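PDB 4QVS: S-layer domain-containing protein, which is of unknown function but carries a concanavalin A-like lectin/glucanase domain and may belong to the cell-surface S-layer. Local coordinates for the interface of chains A and B. Sequence-based numbering; all coordinates share one arbitrary frame. Chains: chain A/B, S-layer domain-containing protein.

Contact 1: the interface of chains A and B. Residues chain A 60, 72-75, 88, 90; chain B 179, 204-206.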
# COMPACT_ATOMS: atom_id res chain seq x y z
N LEU A 60 -28.05 -7.20 -3.85
CA LEU A 60 -28.48 -5.90 -4.30
C LEU A 60 -29.51 -6.17 -5.38
O LEU A 60 -29.54 -7.26 -5.95
CB LEU A 60 -27.31 -5.12 -4.89
CG LEU A 60 -26.21 -4.75 -3.87
CD1 LEU A 60 -24.99 -4.22 -4.58
CD2 LEU A 60 -26.72 -3.70 -2.91
N THR A 72 -19.12 5.21 -10.37
CA THR A 72 -18.41 5.10 -9.12
C THR A 72 -19.11 4.15 -8.17
O THR A 72 -20.33 4.14 -8.05
CB THR A 72 -18.25 6.49 -8.41
OG1 THR A 72 -17.65 7.43 -9.30
CG2 THR A 72 -17.40 6.37 -7.19
N ILE A 73 -18.33 3.31 -7.52
CA ILE A 73 -18.81 2.49 -6.46
C ILE A 73 -17.97 2.83 -5.25
O ILE A 73 -16.74 2.69 -5.29
CB ILE A 73 -18.66 0.99 -6.72
CG1 ILE A 73 -19.47 0.62 -7.96
CG2 ILE A 73 -19.17 0.23 -5.50
CD1 ILE A 73 -19.17 -0.76 -8.50
N ALA A 74 -18.64 3.20 -4.17
CA ALA A 74 -17.91 3.63 -3.00
C ALA A 74 -18.61 3.21 -1.75
O ALA A 74 -19.83 3.22 -1.66
CB ALA A 74 -17.76 5.13 -3.04
N PHE A 75 -17.82 2.84 -0.76
CA PHE A 75 -18.37 2.40 0.48
C PHE A 75 -17.32 2.42 1.55
O PHE A 75 -16.14 2.47 1.28
CB PHE A 75 -18.85 0.96 0.32
CG PHE A 75 -17.77 0.06 -0.20
CD1 PHE A 75 -17.49 -0.00 -1.56
CD2 PHE A 75 -16.99 -0.68 0.68
CE1 PHE A 75 -16.48 -0.81 -2.04
CE2 PHE A 75 -15.96 -1.48 0.21
CZ PHE A 75 -15.70 -1.54 -1.14
N PHE A 88 -17.33 -7.00 -3.66
CA PHE A 88 -18.55 -6.85 -4.46
C PHE A 88 -18.41 -7.56 -5.82
O PHE A 88 -17.30 -7.79 -6.33
CB PHE A 88 -19.08 -5.40 -4.60
CG PHE A 88 -18.26 -4.51 -5.49
CD1 PHE A 88 -18.16 -4.72 -6.85
CD2 PHE A 88 -17.63 -3.37 -4.95
CE1 PHE A 88 -17.42 -3.90 -7.66
CE2 PHE A 88 -16.92 -2.53 -5.76
CZ PHE A 88 -16.80 -2.78 -7.11
N PHE A 90 -20.72 -7.69 -9.59
CA PHE A 90 -21.82 -7.35 -10.42
C PHE A 90 -21.53 -8.13 -11.68
O PHE A 90 -20.48 -7.97 -12.32
CB PHE A 90 -21.91 -5.86 -10.71
CG PHE A 90 -22.14 -5.02 -9.47
CD1 PHE A 90 -23.40 -4.80 -8.98
CD2 PHE A 90 -21.06 -4.48 -8.80
CE1 PHE A 90 -23.60 -4.02 -7.83
CE2 PHE A 90 -21.24 -3.69 -7.65
CZ PHE A 90 -22.51 -3.47 -7.17
N ILE B 179 -22.67 -8.07 -2.28
CA ILE B 179 -21.61 -7.50 -1.48
C ILE B 179 -21.19 -8.68 -0.65
O ILE B 179 -21.99 -9.22 0.10
CB ILE B 179 -22.08 -6.37 -0.53
CG1 ILE B 179 -22.57 -5.17 -1.32
CG2 ILE B 179 -20.95 -5.93 0.37
CD1 ILE B 179 -23.20 -4.08 -0.47
N PHE B 204 -23.05 2.03 1.30
CA PHE B 204 -22.68 1.53 -0.00
C PHE B 204 -23.38 2.43 -1.02
O PHE B 204 -24.60 2.57 -1.01
CB PHE B 204 -23.09 0.08 -0.17
CG PHE B 204 -22.45 -0.58 -1.33
CD1 PHE B 204 -23.04 -0.53 -2.57
CD2 PHE B 204 -21.28 -1.29 -1.17
CE1 PHE B 204 -22.46 -1.18 -3.65
CE2 PHE B 204 -20.69 -1.95 -2.23
CZ PHE B 204 -21.28 -1.89 -3.48
N ARG B 205 -22.60 2.99 -1.92
CA ARG B 205 -23.09 4.00 -2.84
C ARG B 205 -22.62 3.75 -4.23
O ARG B 205 -21.54 3.18 -4.45
CB ARG B 205 -22.60 5.38 -2.41
CG ARG B 205 -22.88 5.62 -0.94
CD ARG B 205 -22.58 7.03 -0.48
NE ARG B 205 -23.42 7.97 -1.20
CZ ARG B 205 -23.71 9.19 -0.77
NH1 ARG B 205 -23.25 9.64 0.41
NH2 ARG B 205 -24.49 9.96 -1.52
N ILE B 206 -23.47 4.14 -5.16
CA ILE B 206 -23.25 3.92 -6.57
C ILE B 206 -23.65 5.17 -7.30
O ILE B 206 -24.69 5.76 -7.01
CB ILE B 206 -24.13 2.75 -7.06
CG1 ILE B 206 -23.70 1.48 -6.34
CG2 ILE B 206 -24.01 2.60 -8.56
CD1 ILE B 206 -24.63 0.31 -6.54
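B:Phe204 pushes its ring among A:Ile73, A:Phe75 and A:Leu60, and this aromatic wedge makes up much of the apolar part of the contact. Its CG stands anti to the backbone N (chi1 -166°), which carries the ring toward chain A. At the tip, CZ meets the CG2 methyl of A:Ile73 at 3.6 Å, the two side chains being inclined to each other. A:Phe75 runs alongside and points the same way: its CB lies 3.6 Å from CD2 of B:Phe204, and its CD1 reaches CE2 on the same flank. A:Leu60 arrives at about a right angle, with CD1 4.1 Å from CE1 of B:Phe204; the same methyl also meets CG1 of B:Ile179 at 4.2 Å. From its own chain the ring receives B:Ile179 CD1 against one face, toward the rim, and B:Ile206 CD1 at its edge, so residues of both chains limit its movement.

The polar part is pure backbone. A:Ala74 N donates to B:Arg205 O at 2.9 Å, and B:Arg205 N returns a bond to A:Ala74 O at 2.8 Å. Because the pairing uses main-chain atoms, the side chain of B:Arg205 is not needed for it.

Strand 71-79 of chain A thus runs antiparallel to strand 200-207 of chain B, and strand 88-91 of chain A is bridged in the same sense to strand 176-179 of chain B. The sheets of this concanavalin A-like sandwich are therefore built from both chains.

Contact 2: the interface of chains A and B. Residues chain A 84-86, 104; chain B 192, 195-197.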
# COMPACT_ATOMS: atom_id res chain seq x y z
N GLU A 84 -8.04 -13.78 0.65
CA GLU A 84 -8.73 -13.70 -0.62
C GLU A 84 -10.24 -13.80 -0.35
O GLU A 84 -10.73 -14.82 0.13
CB GLU A 84 -8.18 -14.77 -1.59
CG GLU A 84 -6.68 -14.54 -1.86
CD GLU A 84 -6.10 -15.40 -2.97
OE1 GLU A 84 -6.38 -16.62 -3.08
OE2 GLU A 84 -5.30 -14.84 -3.74
N GLN A 85 -10.95 -12.71 -0.65
CA GLN A 85 -12.40 -12.58 -0.39
C GLN A 85 -13.07 -11.59 -1.34
O GLN A 85 -12.51 -10.51 -1.59
CB GLN A 85 -12.63 -12.04 1.04
CG GLN A 85 -12.35 -12.97 2.21
CD GLN A 85 -12.10 -12.18 3.50
OE1 GLN A 85 -12.88 -12.23 4.46
NE2 GLN A 85 -11.03 -11.42 3.51
N PRO A 86 -14.30 -11.90 -1.82
CA PRO A 86 -15.02 -10.97 -2.71
C PRO A 86 -15.61 -9.85 -1.91
O PRO A 86 -16.17 -10.11 -0.86
CB PRO A 86 -16.15 -11.83 -3.31
CG PRO A 86 -16.35 -12.95 -2.33
CD PRO A 86 -15.20 -12.95 -1.32
N ALA A 104 -10.64 -8.35 -1.97
CA ALA A 104 -9.60 -8.25 -0.98
C ALA A 104 -8.57 -9.30 -1.40
O ALA A 104 -8.95 -10.38 -1.89
CB ALA A 104 -10.15 -8.56 0.39
N TYR B 192 -11.90 -16.77 -5.33
CA TYR B 192 -12.95 -15.97 -4.70
C TYR B 192 -14.32 -16.65 -4.72
O TYR B 192 -15.22 -16.25 -3.97
CB TYR B 192 -13.01 -14.60 -5.36
CG TYR B 192 -11.66 -13.94 -5.55
CD1 TYR B 192 -10.94 -13.48 -4.45
CD2 TYR B 192 -11.12 -13.76 -6.82
CE1 TYR B 192 -9.71 -12.84 -4.61
CE2 TYR B 192 -9.87 -13.15 -6.98
CZ TYR B 192 -9.18 -12.68 -5.88
OH TYR B 192 -7.96 -12.06 -6.04
N SER B 195 -15.68 -17.90 -1.44
CA SER B 195 -15.07 -17.21 -0.31
C SER B 195 -16.11 -16.14 0.06
O SER B 195 -16.78 -15.58 -0.82
CB SER B 195 -13.73 -16.60 -0.69
OG SER B 195 -13.29 -15.72 0.34
N TYR B 196 -16.25 -15.88 1.37
CA TYR B 196 -17.15 -14.89 1.91
C TYR B 196 -16.41 -13.82 2.78
O TYR B 196 -15.59 -14.10 3.66
CB TYR B 196 -18.27 -15.56 2.71
CG TYR B 196 -19.25 -16.32 1.81
CD1 TYR B 196 -18.90 -17.54 1.25
CD2 TYR B 196 -20.51 -15.80 1.51
CE1 TYR B 196 -19.80 -18.24 0.42
CE2 TYR B 196 -21.41 -16.50 0.72
CZ TYR B 196 -21.04 -17.71 0.15
OH TYR B 196 -21.91 -18.40 -0.67
N LEU B 197 -16.72 -12.57 2.51
CA LEU B 197 -16.13 -11.47 3.24
C LEU B 197 -16.43 -11.52 4.73
O LEU B 197 -17.57 -11.69 5.17
CB LEU B 197 -16.60 -10.13 2.66
CG LEU B 197 -15.92 -8.87 3.21
CD1 LEU B 197 -14.42 -8.90 2.90
CD2 LEU B 197 -16.57 -7.63 2.61
O HOH W 1 -13.38 -14.65 5.06
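B:Ser195 and A:Glu84 form the firm polar point of this contact, the serine hydroxyl OG donating to the backbone carbonyl oxygen A:Glu84 O at 2.7 Å. OG is anti to its own backbone N (chi1 169°), turned toward chain A, and it approaches in the carbonyl plane on a lone pair. Close packing surrounds this bond. The ring of B:Tyr192 presents its edge rather than a face: A:Gln85 N lies in the ring plane, beside CD1, while the neighbouring CE1 touches A:Glu84 CB at 3.9 Å and comes within 3.7 Å of A:Ala104 O. A:Pro86 packs its CD 4.0 Å from CB of B:Ser195, and B:Leu197 places its CB 3.6 Å from A:Pro86 O.

The far side is looser and wet. The extended side chain of A:Gln85 crosses B:Leu197 at about a right angle, its CD 4.1 Å from CD1 of the leucine. The A:Gln85 amide oxygen OE1 and B:Tyr196 O are both acceptors, and a water molecule bridges them, 2.5 Å from A:Gln85 OE1 and 2.7 Å from B:Tyr196 O.

Together these contacts fasten the loop residues B:Tyr192 and B:Ser195 to B:Leu197 along the short strand 85-86 of chain A, and so probably help hold the two-chain lobe together.

Contact 3: the interface of chains A and B. Residues chain A 141, 148-150, 163; chain B 88, 102, 112, 125.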
# COMPACT_ATOMS: atom_id res chain seq x y z
N VAL A 141 15.01 3.27 -3.18
CA VAL A 141 14.70 4.64 -3.49
C VAL A 141 15.62 4.98 -4.65
O VAL A 141 16.80 4.64 -4.59
CB VAL A 141 15.11 5.59 -2.36
CG1 VAL A 141 14.63 7.00 -2.70
CG2 VAL A 141 14.55 5.11 -1.04
N GLY A 148 11.87 11.30 -7.98
CA GLY A 148 12.30 10.31 -6.99
C GLY A 148 11.29 9.18 -6.95
O GLY A 148 10.10 9.44 -7.05
N THR A 149 11.73 7.94 -6.78
CA THR A 149 10.81 6.80 -6.78
C THR A 149 11.04 5.78 -5.66
O THR A 149 12.17 5.39 -5.37
CB THR A 149 10.87 6.08 -8.14
OG1 THR A 149 10.62 7.04 -9.18
CG2 THR A 149 9.83 4.95 -8.24
N LEU A 150 9.95 5.35 -5.04
CA LEU A 150 9.98 4.32 -4.03
C LEU A 150 9.56 3.03 -4.63
O LEU A 150 8.56 2.98 -5.38
CB LEU A 150 8.99 4.60 -2.92
CG LEU A 150 9.40 5.62 -1.89
CD1 LEU A 150 8.24 5.98 -0.97
CD2 LEU A 150 10.58 5.06 -1.11
N LEU A 163 11.52 17.03 -7.16
CA LEU A 163 12.68 17.00 -6.26
C LEU A 163 13.96 17.55 -6.90
O LEU A 163 14.72 16.80 -7.52
CB LEU A 163 12.91 15.58 -5.75
CG LEU A 163 11.73 14.96 -5.00
CD1 LEU A 163 12.04 13.52 -4.63
CD2 LEU A 163 11.41 15.77 -3.75
N PHE B 88 16.98 4.67 7.26
CA PHE B 88 18.31 5.22 6.97
C PHE B 88 18.29 6.76 7.05
O PHE B 88 17.24 7.42 6.91
CB PHE B 88 18.97 4.71 5.67
CG PHE B 88 18.36 5.21 4.40
CD1 PHE B 88 18.44 6.54 4.03
CD2 PHE B 88 17.77 4.31 3.50
CE1 PHE B 88 17.89 7.00 2.86
CE2 PHE B 88 17.26 4.76 2.31
CZ PHE B 88 17.31 6.09 1.99
N LEU B 102 14.98 7.82 5.15
CA LEU B 102 13.88 6.91 4.75
C LEU B 102 13.32 6.44 6.06
O LEU B 102 14.09 6.05 6.94
CB LEU B 102 14.33 5.71 3.92
CG LEU B 102 13.21 4.72 3.51
CD1 LEU B 102 12.32 5.29 2.44
CD2 LEU B 102 13.82 3.43 3.01
N PHE B 112 10.14 8.68 2.26
CA PHE B 112 11.44 9.17 1.96
C PHE B 112 11.30 10.67 1.97
O PHE B 112 10.34 11.20 1.48
CB PHE B 112 11.91 8.64 0.62
CG PHE B 112 13.22 9.15 0.23
CD1 PHE B 112 14.35 8.83 0.98
CD2 PHE B 112 13.35 9.98 -0.85
CE1 PHE B 112 15.60 9.33 0.65
CE2 PHE B 112 14.60 10.49 -1.19
CZ PHE B 112 15.73 10.16 -0.43
N ILE B 125 8.16 11.48 -0.26
CA ILE B 125 7.46 10.49 -1.08
C ILE B 125 6.98 9.47 -0.08
O ILE B 125 7.76 8.99 0.74
CB ILE B 125 8.37 9.71 -2.04
CG1 ILE B 125 9.45 10.61 -2.63
CG2 ILE B 125 7.53 9.05 -3.12
CD1 ILE B 125 10.52 9.83 -3.36
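A:Val141 sets a methyl group squarely on the ring of B:Phe112, an aromatic contact amid mostly aliphatic packing. CG1, anti to the backbone N (chi1 -175°), stands above the middle of the ring face, 3.7 Å from its centroid, in a CH-pi arrangement. The other branch, CG2, turns to B:Leu102 and approaches CD1 at 4.1 Å as the two side chains pass in opposite directions.

Aliphatic packing accounts for most of the rest. A:Leu150 divides its two methyl groups between different partners: CD1 meets CG2 of B:Ile125 at 3.8 Å, and CD2 meets CD1 of B:Leu102 at 4.0 Å while also skirting CB of B:Phe112. Within chain B, CB of B:Leu102 rests on a face of the B:Phe88 ring near its rim, which backs the leucine; CZ of that ring also nears A:Val141 CG2.

Polar groups play no bonding part here, and the contact rests on apolar packing. Strands 137-144 and 147-152 of chain A supply one surface, and strands 99-104, 110-115 and 123-126 of chain B the other, as expected of the hydrophobic interior of a beta-sandwich.

At the end of the patch, B:Ile125 directs CD1 to the backbone of A:Gly148, 3.7 Å from its carbonyl carbon C, with CD1 of A:Leu163 4.2 Å away from the same methyl.

Contact 4: the interface of chains A and B. Residues chain A 176-178, 181-183; chain B 57, 89, 91.
A:His183 engages both B:Phe91 and B:Asp89 with its side chain. CB starts over the middle of the B:Phe91 ring, 3.5 Å from the centroid. CG, placed between the backbone N and the carbonyl carbon (chi1 77°), follows over B:Phe91 CG and CD2, so that imidazole and phenyl stack nearly parallel, 7° apart. Along one branch ND1 donates to the carboxylate oxygen B:Asp89 OD2 at 2.7 Å, in the imidazole plane and on the syn lone pair. CD2, on the other branch, remains over the phenyl ring at CD2. Toward the tip, CE1 touches B:Phe91 CB at 3.6 Å, and NE2 lies somewhat farther from that same carbon.

OD2 of B:Asp89 also accepts from A:His183 N at 2.8 Å; this two-bond grip holds the carboxylate. The opposite face of the B:Phe91 ring receives A:Lys176 CB, while B:Phe91 CE1 lies over a face of the A:Tyr178 ring toward its rim, 3.6 Å from A:Tyr178 CE2. On the other face of that tyrosine, extended A:Lys181 sets CD over the centre, and over that of B:Tyr57 too, the two rings standing nearly at right angles.

Beneath the side chains, strand 176-179 of chain A pairs antiparallel with strand 88-91 of chain B through reciprocal backbone bonds of A:Lys176 with B:Phe91 and A:Tyr178 with B:Asp89. Next to the histidine, A:Ser182 OG donates to A:His183 O at 2.8 Å, in the carbonyl plane on a lone pair.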
# COMPACT_ATOMS: atom_id res chain seq x y z
N LYS A 176 27.33 12.08 7.13
CA LYS A 176 27.19 10.97 8.05
C LYS A 176 26.01 10.07 7.59
O LYS A 176 25.07 10.55 6.98
CB LYS A 176 26.87 11.49 9.44
CG LYS A 176 27.93 12.38 10.10
CD LYS A 176 29.22 11.62 10.33
CE LYS A 176 30.14 12.32 11.32
NZ LYS A 176 31.49 11.68 11.36
N GLY A 177 26.08 8.79 7.92
CA GLY A 177 25.03 7.86 7.53
C GLY A 177 24.78 6.82 8.59
O GLY A 177 25.74 6.29 9.18
N TYR A 178 23.49 6.58 8.86
CA TYR A 178 23.06 5.50 9.72
C TYR A 178 22.04 4.61 9.03
O TYR A 178 21.34 5.02 8.13
CB TYR A 178 22.31 6.04 10.91
CG TYR A 178 23.05 6.97 11.83
CD1 TYR A 178 24.29 6.62 12.32
CD2 TYR A 178 22.46 8.15 12.25
CE1 TYR A 178 24.98 7.45 13.21
CE2 TYR A 178 23.12 8.98 13.17
CZ TYR A 178 24.39 8.64 13.60
OH TYR A 178 25.03 9.45 14.45
N LYS A 181 18.84 4.51 12.74
CA LYS A 181 18.94 5.59 13.68
C LYS A 181 18.82 6.82 12.82
O LYS A 181 19.15 6.79 11.63
CB LYS A 181 20.32 5.54 14.37
CG LYS A 181 20.68 6.68 15.32
CD LYS A 181 22.06 6.42 15.91
CE LYS A 181 22.54 7.64 16.73
NZ LYS A 181 23.79 7.28 17.41
N SER A 182 18.24 7.85 13.41
CA SER A 182 18.23 9.15 12.82
C SER A 182 19.11 10.11 13.68
O SER A 182 19.21 9.94 14.89
CB SER A 182 16.84 9.72 12.86
OG SER A 182 16.88 11.08 12.43
N HIS A 183 19.68 11.11 13.05
CA HIS A 183 20.35 12.21 13.78
C HIS A 183 19.26 13.13 14.34
O HIS A 183 18.07 13.02 13.97
CB HIS A 183 21.25 13.02 12.86
CG HIS A 183 20.52 13.98 11.97
ND1 HIS A 183 19.76 13.55 10.89
CD2 HIS A 183 20.49 15.33 11.95
CE1 HIS A 183 19.26 14.61 10.27
NE2 HIS A 183 19.67 15.70 10.90
N TYR B 57 22.03 0.06 15.87
CA TYR B 57 22.09 0.70 14.54
C TYR B 57 23.37 0.37 13.80
O TYR B 57 24.26 -0.26 14.33
CB TYR B 57 22.00 2.24 14.68
CG TYR B 57 23.17 2.81 15.42
CD1 TYR B 57 23.22 2.74 16.80
CD2 TYR B 57 24.23 3.44 14.76
CE1 TYR B 57 24.29 3.28 17.50
CE2 TYR B 57 25.32 4.00 15.50
CZ TYR B 57 25.32 3.88 16.87
OH TYR B 57 26.36 4.34 17.69
N ASP B 89 19.46 7.33 7.23
CA ASP B 89 19.57 8.80 7.36
C ASP B 89 20.98 9.16 6.99
O ASP B 89 21.92 8.57 7.47
CB ASP B 89 19.15 9.18 8.77
CG ASP B 89 19.36 10.63 9.10
OD1 ASP B 89 19.37 11.50 8.23
OD2 ASP B 89 19.38 10.90 10.30
N PHE B 91 23.01 12.63 6.44
CA PHE B 91 22.83 14.03 6.84
C PHE B 91 24.17 14.79 6.89
O PHE B 91 25.22 14.21 7.07
CB PHE B 91 22.14 14.04 8.22
CG PHE B 91 22.90 13.29 9.31
CD1 PHE B 91 22.81 11.91 9.43
CD2 PHE B 91 23.68 13.98 10.24
CE1 PHE B 91 23.49 11.23 10.41
CE2 PHE B 91 24.38 13.31 11.24
CZ PHE B 91 24.29 11.93 11.33

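Contacts 1 and 2 lie about 15 Å apart between their C-alpha centres, as do contacts 3 and 4, whereas the two pairs are 34 to 46 Å from each other. Each pair belongs to one lobe. Contacts 1 and 4 use the same strands, 57-60, 88-91 and 176-179, with the chains exchanged, and Phe88 of one copy or the other enters contacts 1 and 3. Each lobe thus joins earlier strands of one chain to later strands of the other, an arrangement resembling a domain-swapped dimer, although the structure alone does not show whether it forms in the cell.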